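PDB 2OBB: hypothetical protein from Bacteroides thetaiotaomicron, which is of unknown function but binds magnesium and is probably a hydrolase of the haloacid dehalogenase (HAD) type. Local coordinates for residues Ile14-Glu25 and Arg49-Trp60. Residues are numbered along the deposited sequence; the frame is centred on the assembly and turned at random. Where two conformers were deposited one is given.
Sequences IVEHRYPRIGEE and REGELLDEAIEW
Apolar contact between the loop Ile14-Glu25 and the segment Arg49-Trp60, mostly helix, centres on Trp60, whose indole lies under two branched side chains from the loop. Val15 CG1 sits over the six-membered ring of Trp60, 3.8 Å from its centroid, and Ile22 CG2 over the five-membered ring, 12° off the normal; both are CH-pi contacts on the same face. With Trp60 CG anti to the backbone N (chi1 -178°), the indole reaches out from the helix to meet them, while Glu25 CG abuts its edge. With an alanine here, Val15 and Ile22 would probably lose their shared platform and a gap would open beside Glu25. Two turns earlier in the helix, Leu53 CD1 packs against Tyr19 CZ at 3.9 Å.

Most of the polar contacts gather round Arg49. Its extended chain passes the edge of the Tyr19 ring, and the guanidinium turns one face to Tyr19 CD2, the two planes 80° apart. Arg49 NH2 gives a weak hydrogen bond to Arg21 O (3.0 Å) and a salt bridge to Asp11, a magnesium ligand; Arg49 NH1 donates to Leu53 O at 2.9 Å. One water joins Arg49 NH1, Pro20 O and Glu56 OE1; a separate one links Trp60 NE1 to Gly23 O.

The loop after strand 5-8 and the HAD-like Asp9 and Asp11 thus packs on the helix following strand 42-45, and Arg49 couples this interface to the magnesium site, probably offsetting part of its negative charge.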
loop_
_atom_site.group_PDB
_atom_site.type_symbol
_atom_site.label_atom_id
_atom_site.label_comp_id
_atom_site.label_asym_id
_atom_site.label_seq_id
_atom_site.Cartn_x
_atom_site.Cartn_y
_atom_site.Cartn_z
ATOM N N ILE A 14 7.121 9.636 5.761
ATOM C CA ILE A 14 7.040 10.758 6.689
ATOM C C ILE A 14 8.461 11.314 6.943
ATOM O O ILE A 14 8.642 12.536 7.106
ATOM C CB ILE A 14 6.364 10.327 8.036
ATOM C CG1 ILE A 14 4.876 9.977 7.831
ATOM C CG2 ILE A 14 6.468 11.433 9.107
ATOM C CD1 ILE A 14 4.179 9.478 9.080
ATOM N N VAL A 15 9.459 10.405 6.997
ATOM C CA VAL A 15 10.868 10.794 7.131
ATOM C C VAL A 15 11.695 10.175 6.019
ATOM O O VAL A 15 11.287 9.171 5.457
ATOM C CB VAL A 15 11.465 10.378 8.499
ATOM C CG1 VAL A 15 10.824 11.170 9.604
ATOM C CG2 VAL A 15 11.302 8.851 8.743
ATOM N N GLU A 16 12.859 10.757 5.713
ATOM C CA GLU A 16 13.838 10.082 4.864
ATOM C C GLU A 16 14.128 8.711 5.457
ATOM O O GLU A 16 14.109 8.542 6.681
ATOM C CB GLU A 16 15.164 10.825 4.806
ATOM C CG GLU A 16 15.044 12.289 4.710
ATOM C CD GLU A 16 15.278 12.774 3.329
ATOM O OE1 GLU A 16 14.502 12.384 2.411
ATOM O OE2 GLU A 16 16.261 13.546 3.178
ATOM N N HIS A 17 14.420 7.748 4.582
ATOM C CA HIS A 17 14.601 6.358 4.985
ATOM C C HIS A 17 15.976 6.148 5.606
ATOM O O HIS A 17 16.955 6.025 4.890
ATOM C CB HIS A 17 14.449 5.443 3.769
ATOM C CG HIS A 17 14.128 4.025 4.111
ATOM N ND1 HIS A 17 13.526 3.163 3.211
ATOM C CD2 HIS A 17 14.291 3.323 5.260
ATOM C CE1 HIS A 17 13.351 1.986 3.787
ATOM N NE2 HIS A 17 13.806 2.057 5.028
ATOM N N ARG A 18 16.050 6.112 6.929
ATOM C CA ARG A 18 17.316 5.857 7.597
ATOM C C ARG A 18 17.244 4.696 8.603
ATOM O O ARG A 18 18.070 4.608 9.523
ATOM C CB ARG A 18 17.816 7.136 8.279
ATOM C CG ARG A 18 18.198 8.244 7.343
ATOM C CD ARG A 18 19.366 7.853 6.442
ATOM N NE ARG A 18 19.782 8.975 5.596
ATOM C CZ ARG A 18 19.137 9.378 4.495
ATOM N NH1 ARG A 18 19.600 10.425 3.823
ATOM N NH2 ARG A 18 18.042 8.742 4.058
ATOM N N TYR A 19 16.268 3.808 8.408
ATOM C CA TYR A 19 16.005 2.674 9.298
ATOM C C TYR A 19 17.249 1.845 9.532
ATOM O O TYR A 19 17.944 1.543 8.563
ATOM C CB TYR A 19 14.974 1.783 8.650
ATOM C CG TYR A 19 14.564 0.577 9.450
ATOM C CD1 TYR A 19 15.330 -0.596 9.443
ATOM C CD2 TYR A 19 13.376 0.586 10.171
ATOM C CE1 TYR A 19 14.925 -1.725 10.171
ATOM C CE2 TYR A 19 12.953 -0.520 10.883
ATOM C CZ TYR A 19 13.721 -1.677 10.886
ATOM O OH TYR A 19 13.271 -2.766 11.607
ATOM N N PRO A 20 17.509 1.407 10.789
ATOM C CA PRO A 20 16.740 1.498 12.049
ATOM C C PRO A 20 16.666 2.895 12.681
ATOM O O PRO A 20 15.936 3.086 13.653
ATOM C CB PRO A 20 17.512 0.556 12.998
ATOM C CG PRO A 20 18.902 0.567 12.479
ATOM C CD PRO A 20 18.775 0.665 10.979
ATOM N N ARG A 21 17.416 3.857 12.151
ATOM C CA ARG A 21 17.381 5.229 12.659
ATOM C C ARG A 21 16.209 5.981 12.039
ATOM O O ARG A 21 15.491 5.429 11.192
ATOM C CB ARG A 21 18.705 5.914 12.356
ATOM C CG ARG A 21 19.903 5.127 12.893
ATOM C CD ARG A 21 21.246 5.684 12.418
ATOM N NE ARG A 21 21.466 7.056 12.899
ATOM C CZ ARG A 21 21.287 8.168 12.169
ATOM N NH1 ARG A 21 20.906 8.095 10.883
ATOM N NH2 ARG A 21 21.504 9.365 12.728
ATOM N N ILE A 22 15.994 7.226 12.472
ATOM C CA ILE A 22 14.910 8.043 11.931
ATOM C C ILE A 22 15.498 9.175 11.100
ATOM O O ILE A 22 16.373 9.880 11.558
ATOM C CB ILE A 22 13.996 8.612 13.024
ATOM C CG1 ILE A 22 13.407 7.483 13.878
ATOM C CG2 ILE A 22 12.863 9.418 12.384
ATOM C CD1 ILE A 22 12.645 7.953 15.142
ATOM N N GLY A 23 15.019 9.347 9.868
ATOM C CA GLY A 23 15.580 10.386 8.990
ATOM C C GLY A 23 14.986 11.755 9.256
ATOM O O GLY A 23 14.142 11.888 10.143
ATOM N N GLU A 24 15.443 12.764 8.502
ATOM C CA GLU A 24 14.822 14.084 8.480
ATOM C C GLU A 24 13.392 13.958 7.946
ATOM O O GLU A 24 13.085 13.044 7.188
ATOM C CB GLU A 24 15.580 15.012 7.539
ATOM C CG GLU A 24 17.069 15.165 7.829
ATOM C CD GLU A 24 17.375 16.341 8.731
ATOM O OE1 GLU A 24 18.430 17.011 8.528
ATOM O OE2 GLU A 24 16.552 16.609 9.642
ATOM N N GLU A 25 12.530 14.888 8.335
ATOM C CA GLU A 25 11.172 14.867 7.894
ATOM C C GLU A 25 11.100 15.136 6.390
ATOM O O GLU A 25 11.822 15.979 5.853
ATOM C CB GLU A 25 10.367 15.924 8.659
ATOM C CG GLU A 25 8.857 15.851 8.386
ATOM C CD GLU A 25 8.087 16.982 9.008
ATOM O OE1 GLU A 25 8.653 17.645 9.885
ATOM O OE2 GLU A 25 6.917 17.213 8.615
ATOM N N ARG A 49 7.931 -1.518 11.237
ATOM C CA ARG A 49 8.378 -1.275 12.620
ATOM C C ARG A 49 7.436 -1.951 13.642
ATOM O O ARG A 49 6.195 -1.831 13.542
ATOM C CB ARG A 49 8.473 0.233 12.910
ATOM C CG ARG A 49 9.675 0.930 12.263
ATOM C CD ARG A 49 9.648 2.460 12.440
ATOM N NE ARG A 49 10.793 3.130 11.810
ATOM C CZ ARG A 49 11.873 3.586 12.450
ATOM N NH1 ARG A 49 11.992 3.466 13.770
ATOM N NH2 ARG A 49 12.852 4.172 11.760
ATOM N N GLU A 50 8.038 -2.671 14.590
ATOM C CA GLU A 50 7.369 -3.254 15.764
ATOM C C GLU A 50 8.221 -2.994 17.034
ATOM O O GLU A 50 9.412 -2.683 16.946
ATOM C CB GLU A 50 7.209 -4.780 15.624
ATOM C CG GLU A 50 6.536 -5.302 14.347
ATOM C CD GLU A 50 4.990 -5.176 14.336
ATOM O OE1 GLU A 50 4.385 -4.521 15.238
ATOM O OE2 GLU A 50 4.384 -5.741 13.399
ATOM N N GLY A 51 7.622 -3.139 18.211
ATOM C CA GLY A 51 8.377 -2.996 19.463
ATOM C C GLY A 51 8.962 -1.608 19.610
ATOM O O GLY A 51 8.338 -0.616 19.185
ATOM N N GLU A 52 10.156 -1.514 20.193
ATOM C CA GLU A 52 10.755 -0.206 20.491
ATOM C C GLU A 52 11.086 0.656 19.257
ATOM O O GLU A 52 11.166 1.883 19.373
ATOM C CB GLU A 52 11.957 -0.335 21.439
ATOM C CG GLU A 52 11.583 -0.448 22.944
ATOM C CD GLU A 52 11.260 0.907 23.607
ATOM O OE1 GLU A 52 12.144 1.457 24.294
ATOM O OE2 GLU A 52 10.134 1.423 23.448
ATOM N N LEU A 53 11.258 0.034 18.090
ATOM C CA LEU A 53 11.423 0.801 16.848
ATOM C C LEU A 53 10.124 1.470 16.390
ATOM O O LEU A 53 10.147 2.572 15.835
ATOM C CB LEU A 53 12.005 -0.067 15.735
ATOM C CG LEU A 53 13.486 -0.412 15.900
ATOM C CD1 LEU A 53 13.941 -1.352 14.781
ATOM C CD2 LEU A 53 14.353 0.853 15.962
ATOM N N LEU A 54 8.999 0.800 16.626
ATOM C CA LEU A 54 7.700 1.423 16.459
ATOM C C LEU A 54 7.532 2.565 17.453
ATOM O O LEU A 54 7.162 3.680 17.074
ATOM C CB LEU A 54 6.563 0.407 16.638
ATOM C CG LEU A 54 5.141 0.863 16.225
ATOM C CD1 LEU A 54 5.059 1.318 14.734
ATOM C CD2 LEU A 54 4.093 -0.232 16.544
ATOM N N ASP A 55 7.798 2.276 18.727
ATOM C CA ASP A 55 7.677 3.271 19.779
ATOM C C ASP A 55 8.475 4.513 19.410
ATOM O O ASP A 55 7.975 5.625 19.517
ATOM C CB ASP A 55 8.150 2.703 21.125
ATOM C CG ASP A 55 7.203 1.625 21.681
ATOM O OD1 ASP A 55 5.992 1.646 21.312
ATOM O OD2 ASP A 55 7.670 0.761 22.484
ATOM N N GLU A 56 9.705 4.318 18.948
ATOM C CA GLU A 56 10.523 5.436 18.493
ATOM C C GLU A 56 9.844 6.245 17.364
ATOM O O GLU A 56 9.860 7.487 17.396
ATOM C CB GLU A 56 11.939 4.963 18.147
ATOM C CG GLU A 56 12.789 4.737 19.420
ATOM C CD GLU A 56 14.102 3.996 19.179
ATOM O OE1 GLU A 56 14.512 3.878 18.002
ATOM O OE2 GLU A 56 14.728 3.525 20.176
ATOM N N ALA A 57 9.197 5.560 16.416
ATOM C CA ALA A 57 8.455 6.277 15.362
ATOM C C ALA A 57 7.285 7.046 15.947
ATOM O O ALA A 57 7.037 8.190 15.564
ATOM C CB ALA A 57 7.978 5.333 14.235
ATOM N N ILE A 58 6.576 6.433 16.895
ATOM C CA ILE A 58 5.404 7.078 17.498
ATOM C C ILE A 58 5.783 8.308 18.331
ATOM O O ILE A 58 5.114 9.366 18.251
ATOM C CB ILE A 58 4.610 6.073 18.347
ATOM C CG1 ILE A 58 3.825 5.145 17.431
ATOM C CG2 ILE A 58 3.656 6.785 19.299
ATOM C CD1 ILE A 58 3.493 3.792 18.085
ATOM N N GLU A 59 6.832 8.191 19.141
ATOM C CA GLU A 59 7.244 9.330 19.955
ATOM C C GLU A 59 7.772 10.477 19.094
ATOM O O GLU A 59 7.506 11.644 19.381
ATOM C CB GLU A 59 8.242 8.942 21.056
ATOM C CG GLU A 59 7.619 8.925 22.457
ATOM C CD GLU A 59 7.331 10.322 23.028
ATOM O OE1 GLU A 59 7.873 11.328 22.519
ATOM O OE2 GLU A 59 6.565 10.411 24.012
ATOM N N TRP A 60 8.508 10.140 18.040
ATOM C CA TRP A 60 9.000 11.150 17.120
ATOM C C TRP A 60 7.801 11.925 16.531
ATOM O O TRP A 60 7.840 13.157 16.401
ATOM C CB TRP A 60 9.840 10.477 16.020
ATOM C CG TRP A 60 10.446 11.427 15.047
ATOM C CD1 TRP A 60 11.719 11.937 15.068
ATOM C CD2 TRP A 60 9.785 12.026 13.916
ATOM N NE1 TRP A 60 11.893 12.817 14.007
ATOM C CE2 TRP A 60 10.725 12.882 13.283
ATOM C CE3 TRP A 60 8.495 11.936 13.396
ATOM C CZ2 TRP A 60 10.410 13.633 12.137
ATOM C CZ3 TRP A 60 8.178 12.677 12.229
ATOM C CH2 TRP A 60 9.137 13.523 11.629
HETATM O O HOH W 1 11.336 -3.095 13.601
HETATM O O HOH W 2 14.322 4.358 15.223
HETATM O O HOH W 3 14.427 13.714 12.137
#